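P91 (Metagenome, PDB 4ZI5) hydrolyses phosphotriesters as a promiscuous activity of a dienelactone hydrolase-like enzyme with an alpha/beta-hydrolase fold. Local coordinates at residues Arg63-Leu68 with Thr239-Leu244; Leu73-His78 with Gln108-Ala113. All blocks are in the same frame, centred on the assembly; numbering follows the deposited sequence. Where two conformers were deposited one is given.

Contact 1: residues Arg63-Leu68 with Thr239-Leu244; sequences RRLADL and TAMCNL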
ATOM      1  N   ARG A  63       4.363  17.557  13.795  1.00 12.66           N
ATOM      2  CA  ARG A  63       4.071  18.841  13.126  1.00 12.95           C
ATOM      3  C   ARG A  63       3.344  18.629  11.807  1.00 12.98           C
ATOM      4  O   ARG A  63       2.346  19.287  11.523  1.00 13.31           O
ATOM      5  CB  ARG A  63       5.346  19.645  12.900  1.00 14.03           C
ATOM      6  CG  ARG A  63       5.082  21.061  12.416  1.00 14.60           C
ATOM      7  CD  ARG A  63       6.342  21.687  11.845  1.00 15.98           C
ATOM      8  NE  ARG A  63       6.706  21.038  10.591  1.00 16.75           N
ATOM      9  CZ  ARG A  63       6.119  21.229   9.407  1.00 18.54           C
ATOM     10  NH1 ARG A  63       5.125  22.101   9.255  1.00 19.97           N
ATOM     11  NH2 ARG A  63       6.527  20.524   8.355  1.00 18.88           N
ATOM     12  N   ARG A  64       3.826  17.676  11.015  1.00 14.14           N
ATOM     13  CA  ARG A  64       3.171  17.365   9.722  1.00 14.51           C
ATOM     14  C   ARG A  64       1.730  16.886   9.906  1.00 14.77           C
ATOM     15  O   ARG A  64       0.836  17.259   9.155  1.00 17.84           O
ATOM     16  CB  ARG A  64       3.992  16.328   8.934  1.00 14.68           C
ATOM     17  CG  ARG A  64       5.337  16.855   8.472  1.00 15.83           C
ATOM     18  CD  ARG A  64       6.133  15.787   7.737  1.00 16.28           C
ATOM     19  NE  ARG A  64       7.506  16.222   7.514  1.00 16.88           N
ATOM     20  CZ  ARG A  64       8.440  15.512   6.891  1.00 18.31           C
ATOM     21  NH1 ARG A  64       8.154  14.302   6.396  1.00 19.46           N
ATOM     22  NH2 ARG A  64       9.655  16.014   6.740  1.00 18.20           N
ATOM     23  N   LEU A  65       1.497  16.071  10.925  1.00 15.29           N
ATOM     24  CA  LEU A  65       0.138  15.680  11.293  1.00 14.35           C
ATOM     25  C   LEU A  65      -0.762  16.869  11.691  1.00 15.16           C
ATOM     26  O   LEU A  65      -1.938  16.925  11.306  1.00 14.65           O
ATOM     27  CB  LEU A  65       0.170  14.666  12.408  1.00 14.09           C
ATOM     28  CG  LEU A  65       0.694  13.286  12.002  1.00 14.37           C
ATOM     29  CD1 LEU A  65       1.000  12.454  13.227  1.00 14.08           C
ATOM     30  CD2 LEU A  65      -0.274  12.554  11.079  1.00 14.96           C
ATOM     31  N   ALA A  66      -0.237  17.800  12.476  1.00 15.50           N
ATOM     32  CA  ALA A  66      -0.995  19.019  12.813  1.00 16.72           C
ATOM     33  C   ALA A  66      -1.389  19.807  11.535  1.00 18.79           C
ATOM     34  O   ALA A  66      -2.508  20.298  11.411  1.00 19.17           O
ATOM     35  CB  ALA A  66      -0.199  19.897  13.752  1.00 17.18           C
ATOM     36  N   ASP A  67      -0.471  19.870  10.581  1.00 19.51           N
ATOM     37  CA  ASP A  67      -0.724  20.511   9.278  1.00 21.87           C
ATOM     38  C   ASP A  67      -1.789  19.775   8.448  1.00 22.87           C
ATOM     39  O   ASP A  67      -2.451  20.397   7.641  1.00 22.42           O
ATOM     40  CB  ASP A  67       0.616  20.658   8.550  1.00 24.77           C
ATOM     41  CG  ASP A  67       0.497  21.361   7.216  1.00 28.00           C
ATOM     42  OD1 ASP A  67       0.170  22.565   7.194  1.00 31.40           O
ATOM     43  OD2 ASP A  67       0.738  20.682   6.202  1.00 28.99           O
ATOM     44  N   LEU A  68      -1.989  18.472   8.692  1.00 20.99           N
ATOM     45  CA  LEU A  68      -3.092  17.704   8.079  1.00 22.20           C
ATOM     46  C   LEU A  68      -4.408  17.818   8.803  1.00 21.47           C
ATOM     47  O   LEU A  68      -5.376  17.166   8.399  1.00 22.33           O
ATOM     48  CB  LEU A  68      -2.706  16.217   7.947  1.00 21.98           C
ATOM     49  CG  LEU A  68      -1.526  15.957   7.023  1.00 23.60           C
ATOM     50  CD1 LEU A  68      -1.016  14.547   7.199  1.00 25.04           C
ATOM     51  CD2 LEU A  68      -1.911  16.207   5.559  1.00 24.59           C
ATOM     52  N   THR A 239       1.791   8.840   2.525  1.00 11.32           N
ATOM     53  CA  THR A 239       0.556   9.013   1.756  1.00 11.53           C
ATOM     54  C   THR A 239      -0.430   7.903   2.135  1.00 11.13           C
ATOM     55  O   THR A 239      -1.613   8.182   2.333  1.00 12.00           O
ATOM     56  CB  THR A 239       0.826   9.016   0.254  1.00 11.83           C
ATOM     57  OG1 THR A 239       1.679  10.123  -0.089  1.00 12.09           O
ATOM     58  CG2 THR A 239      -0.480   9.120  -0.549  1.00 12.73           C
ATOM     59  N   ALA A 240       0.058   6.662   2.270  1.00 10.99           N
ATOM     60  CA  ALA A 240      -0.848   5.550   2.647  1.00 10.83           C
ATOM     61  C   ALA A 240      -1.484   5.831   4.023  1.00 11.31           C
ATOM     62  O   ALA A 240      -2.691   5.600   4.215  1.00 11.42           O
ATOM     63  CB  ALA A 240      -0.143   4.225   2.643  1.00 10.26           C
ATOM     64  N   MET A 241      -0.670   6.326   4.954  1.00 11.00           N
ATOM     65  CA  MET A 241      -1.159   6.710   6.280  1.00 12.09           C
ATOM     66  C   MET A 241      -2.231   7.803   6.204  1.00 12.60           C
ATOM     67  O   MET A 241      -3.303   7.672   6.809  1.00 12.69           O
ATOM     68  CB  MET A 241       0.004   7.208   7.159  1.00 12.48           C
ATOM     69  CG  MET A 241      -0.384   7.656   8.566  1.00 12.75           C
ATOM     70  SD  MET A 241       0.734   8.966   9.134  1.00 12.65           S
ATOM     71  CE  MET A 241       0.167  10.344   8.143  1.00 13.07           C
ATOM     72  N   CYS A 242      -1.926   8.863   5.475  0.60 12.72           N
ATOM     73  CA  CYS A 242      -2.840   9.981   5.269  0.60 13.72           C
ATOM     74  C   CYS A 242      -4.173   9.557   4.656  0.60 13.30           C
ATOM     75  O   CYS A 242      -5.252   9.975   5.120  0.60 12.25           O
ATOM     76  CB  CYS A 242      -2.158  11.023   4.414  0.60 14.73           C
ATOM     77  SG  CYS A 242      -3.109  12.503   4.176  0.60 16.92           S
ATOM     78  N   ASN A 243      -4.101   8.688   3.653  1.00 13.09           N
ATOM     79  CA  ASN A 243      -5.302   8.104   3.057  1.00 13.46           C
ATOM     80  C   ASN A 243      -6.153   7.306   4.026  1.00 13.68           C
ATOM     81  O   ASN A 243      -7.405   7.458   4.043  1.00 13.41           O
ATOM     82  CB  ASN A 243      -4.949   7.235   1.836  1.00 13.70           C
ATOM     83  CG  ASN A 243      -4.378   8.034   0.655  1.00 14.94           C
ATOM     84  OD1 ASN A 243      -3.626   7.493  -0.160  1.00 17.58           O
ATOM     85  ND2 ASN A 243      -4.748   9.310   0.540  1.00 14.78           N
ATOM     86  N   LEU A 244      -5.517   6.463   4.837  1.00 12.90           N
ATOM     87  CA  LEU A 244      -6.237   5.688   5.820  1.00 13.11           C
ATOM     88  C   LEU A 244      -6.938   6.591   6.854  1.00 13.49           C
ATOM     89  O   LEU A 244      -8.079   6.350   7.198  1.00 13.05           O
ATOM     90  CB  LEU A 244      -5.310   4.706   6.534  1.00 13.32           C
ATOM     91  CG  LEU A 244      -5.950   3.764   7.556  1.00 13.35           C
ATOM     92  CD1 LEU A 244      -6.921   2.798   6.867  1.00 13.52           C
ATOM     93  CD2 LEU A 244      -4.876   2.992   8.311  1.00 14.03           C
TER
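A helix-helix contact on one face of the alpha/beta-hydrolase sheet brings L65, in the last turn of helix 56-67, and L68, just after its end, up to M241 and C242 of helix 231-248. The tightest approach is between methyl groups, L65 CD2 lying 3.7 Å from M241 CE. M241 sends its CG out anti to the backbone N (chi1 179°), then bends at chi2 and chi3, so its terminal methyl, and not SD, faces the leucine. The two side chains cross at a slant, meeting at their ends. One turn on, L68 points its CB at the other helix, and its CD1 passes the same M241 methyl more loosely, 4.5 Å from CE. L68 CD2 lies 4.1 Å from C242 SG in one of two modelled conformers. Backbones stay well apart, L68 CA and C242 CA being 8.2 Å from each other, and side chains bridge the gap with just 135 Å² buried. In sequence, helix 56-67 links strands 42-48 and 71-74, whereas helix 231-248 closes the chain and lies over strands 149-153 and 171-177; V151 and F153 receive the inner side of M241. W238, a turn earlier on the C-terminal helix, widens the apolar patch by touching L65 and L68. At its margin R64 forms a salt bridge with E234, adding a charged tie between the same helices. On another side of helix 231-248, N243 hydrogen-bonds N243 of the second subunit.

Contact 2: residues Leu73-His78 with Gln108-Ala113; sequences LAADMH and QAALDA
The peptide carbonyl of A110 is the flat group that meets the strand: L73 CD2 approaches its oxygen, A110 O, at 3.4 Å, tilted out of the peptide plane and not stacked on a face. Two other flat groups pair along helix 100-115 itself. Q108 NE2 donates to D112 OD1 at 2.9 Å, bent to 151° at the hydrogen; the acceptor lies in the plane of the Q108 amide, but the donor stands above the D112 carboxylate, 48° from its plane. This i to i+4 bridge belongs to the outer side of the helix. The inner side is lined with alanines. L73 holds CG anti to its backbone N (chi1 -178°), which carries CD2 across to the helix, where it also touches A113 CB at 3.8 Å. Just past the strand, A75 CB rests at an angle against A110 CB at 3.7 Å, and the two backbones close to 5.7 Å between A75 CA and A110 CA. Strand 71-74 and helix 100-115 belong to the beta-alpha-beta crossover that runs on to strand 125-130, passing over strand 42-48, whose F48 packs on both A75 and A110. Y21 of strand 15-23 adds its side chain against A75, A110 and A113. With methyl groups and one backbone oxygen as the touching atoms, the contact rests on dispersion and close fit, and the small alanines let the helix come this near the post-strand segment.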
ATOM      1  N   LEU A  73       0.497  14.086  19.502  1.00 13.64           N
ATOM      2  CA  LEU A  73       1.444  14.045  20.604  1.00 14.00           C
ATOM      3  C   LEU A  73       2.637  13.169  20.280  1.00 13.98           C
ATOM      4  O   LEU A  73       2.502  11.961  20.126  1.00 13.76           O
ATOM      5  CB  LEU A  73       0.796  13.483  21.865  1.00 14.78           C
ATOM      6  CG  LEU A  73       1.719  13.439  23.090  1.00 15.28           C
ATOM      7  CD1 LEU A  73       1.951  14.840  23.658  1.00 15.80           C
ATOM      8  CD2 LEU A  73       1.136  12.547  24.158  1.00 16.34           C
ATOM      9  N   ALA A  74       3.794  13.798  20.193  1.00 14.21           N
ATOM     10  CA  ALA A  74       5.068  13.082  20.108  1.00 14.37           C
ATOM     11  C   ALA A  74       5.399  12.574  21.500  1.00 14.12           C
ATOM     12  O   ALA A  74       5.593  13.373  22.432  1.00 13.81           O
ATOM     13  CB  ALA A  74       6.138  13.992  19.556  1.00 14.19           C
ATOM     14  N   ALA A  75       5.358  11.243  21.639  1.00 12.83           N
ATOM     15  CA  ALA A  75       5.419  10.579  22.922  1.00 13.72           C
ATOM     16  C   ALA A  75       6.851  10.510  23.473  1.00 13.62           C
ATOM     17  O   ALA A  75       7.815  10.426  22.715  1.00 12.65           O
ATOM     18  CB  ALA A  75       4.840   9.185  22.815  1.00 13.85           C
ATOM     19  N   ASP A  76       6.956  10.552  24.795  1.00 14.81           N
ATOM     20  CA  ASP A  76       8.200  10.277  25.504  1.00 15.17           C
ATOM     21  C   ASP A  76       8.070   8.907  26.155  1.00 15.73           C
ATOM     22  O   ASP A  76       7.468   8.793  27.246  1.00 16.99           O
ATOM     23  CB  ASP A  76       8.439  11.363  26.547  1.00 15.15           C
ATOM     24  CG  ASP A  76       9.678  11.100  27.428  1.00 15.81           C
ATOM     25  OD1 ASP A  76      10.499  10.226  27.072  1.00 15.36           O
ATOM     26  OD2 ASP A  76       9.783  11.720  28.520  1.00 15.20           O
ATOM     27  N   MET A  77       8.619   7.869  25.524  1.00 15.73           N
ATOM     28  CA  MET A  77       8.577   6.518  26.128  1.00 17.28           C
ATOM     29  C   MET A  77       9.582   6.346  27.261  1.00 18.24           C
ATOM     30  O   MET A  77       9.265   5.724  28.268  1.00 19.04           O
ATOM     31  CB  MET A  77       8.786   5.405  25.099  1.00 17.59           C
ATOM     32  CG  MET A  77       7.631   5.230  24.150  1.00 17.40           C
ATOM     33  SD  MET A  77       6.135   4.597  24.904  1.00 17.00           S
ATOM     34  CE  MET A  77       6.572   2.874  25.112  1.00 17.38           C
ATOM     35  N   HIS A  78      10.780   6.909  27.099  1.00 18.21           N
ATOM     36  CA  HIS A  78      11.862   6.681  28.038  1.00 19.18           C
ATOM     37  C   HIS A  78      11.700   7.411  29.353  1.00 19.26           C
ATOM     38  O   HIS A  78      12.144   6.907  30.388  1.00 19.34           O
ATOM     39  CB  HIS A  78      13.194   7.028  27.389  1.00 19.11           C
ATOM     40  CG  HIS A  78      13.470   6.248  26.147  1.00 19.84           C
ATOM     41  ND1 HIS A  78      12.999   4.966  25.949  1.00 20.93           N
ATOM     42  CD2 HIS A  78      14.179   6.561  25.045  1.00 19.77           C
ATOM     43  CE1 HIS A  78      13.393   4.535  24.768  1.00 20.85           C
ATOM     44  NE2 HIS A  78      14.117   5.480  24.203  1.00 20.42           N
ATOM     45  N   GLN A 108       0.258   3.276  26.805  1.00 14.80           N
ATOM     46  CA  GLN A 108      -1.050   3.758  27.245  1.00 14.65           C
ATOM     47  C   GLN A 108      -0.989   5.145  27.922  1.00 14.36           C
ATOM     48  O   GLN A 108      -1.892   5.979  27.728  1.00 13.19           O
ATOM     49  CB  GLN A 108      -1.709   2.745  28.165  1.00 16.21           C
ATOM     50  CG  GLN A 108      -3.124   3.120  28.602  1.00 16.83           C
ATOM     51  CD  GLN A 108      -4.114   3.139  27.470  1.00 18.72           C
ATOM     52  OE1 GLN A 108      -4.207   2.177  26.698  1.00 18.90           O
ATOM     53  NE2 GLN A 108      -4.883   4.222  27.359  1.00 19.08           N
ATOM     54  N   ALA A 109       0.081   5.400  28.684  1.00 13.28           N
ATOM     55  CA  ALA A 109       0.252   6.703  29.340  1.00 13.65           C
ATOM     56  C   ALA A 109       0.329   7.823  28.298  1.00 13.71           C
ATOM     57  O   ALA A 109      -0.289   8.873  28.491  1.00 13.36           O
ATOM     58  CB  ALA A 109       1.470   6.727  30.259  1.00 13.92           C
ATOM     59  N   ALA A 110       1.002   7.563  27.165  1.00 13.35           N
ATOM     60  CA  ALA A 110       1.065   8.550  26.062  1.00 13.41           C
ATOM     61  C   ALA A 110      -0.322   8.756  25.450  1.00 13.42           C
ATOM     62  O   ALA A 110      -0.727   9.890  25.201  1.00 13.67           O
ATOM     63  CB  ALA A 110       2.077   8.119  25.000  1.00 13.52           C
ATOM     64  N   LEU A 111      -1.052   7.663  25.226  1.00 13.02           N
ATOM     65  CA  LEU A 111      -2.409   7.767  24.706  1.00 13.53           C
ATOM     66  C   LEU A 111      -3.335   8.546  25.654  1.00 13.96           C
ATOM     67  O   LEU A 111      -4.085   9.423  25.207  1.00 14.08           O
ATOM     68  CB  LEU A 111      -2.994   6.389  24.408  1.00 13.55           C
ATOM     69  CG  LEU A 111      -4.404   6.353  23.839  1.00 13.50           C
ATOM     70  CD1 LEU A 111      -4.557   7.218  22.599  1.00 14.02           C
ATOM     71  CD2 LEU A 111      -4.766   4.901  23.564  1.00 14.38           C
ATOM     72  N   ASP A 112      -3.227   8.280  26.956  1.00 14.41           N
ATOM     73  CA  ASP A 112      -3.961   9.080  27.957  1.00 15.02           C
ATOM     74  C   ASP A 112      -3.565  10.575  27.936  1.00 14.68           C
ATOM     75  O   ASP A 112      -4.427  11.432  28.042  1.00 14.45           O
ATOM     76  CB  ASP A 112      -3.776   8.491  29.361  1.00 15.35           C
ATOM     77  CG  ASP A 112      -4.441   7.127  29.517  1.00 17.04           C
ATOM     78  OD1 ASP A 112      -5.320   6.763  28.721  1.00 18.80           O
ATOM     79  OD2 ASP A 112      -4.114   6.409  30.460  1.00 19.46           O
ATOM     80  N   ALA A 113      -2.283  10.878  27.780  1.00 14.38           N
ATOM     81  CA  ALA A 113      -1.840  12.260  27.687  1.00 14.91           C
ATOM     82  C   ALA A 113      -2.388  12.976  26.432  1.00 14.61           C
ATOM     83  O   ALA A 113      -2.784  14.128  26.485  1.00 14.47           O
ATOM     84  CB  ALA A 113      -0.326  12.323  27.692  1.00 15.44           C
TER

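Contacts 1 and 2 lie on opposite faces of the central sheet. Helix 56-67 and strand 71-74 follow each other in the chain, so the turn after L68 carries the chain from contact 1 to contact 2; the centres are 19 Å apart, and the nearest atoms, about 7 Å apart, do not touch. Contact 1 joins the early and C-terminal parts of the fold, next to the dimer interface, whereas contact 2 holds a crossover helix to its preceding strand, within a single subunit. From helix 100-115 the chain runs on to strand 125-130 and a GxCxG turn around C131, consistent with the nucleophile elbow of this family.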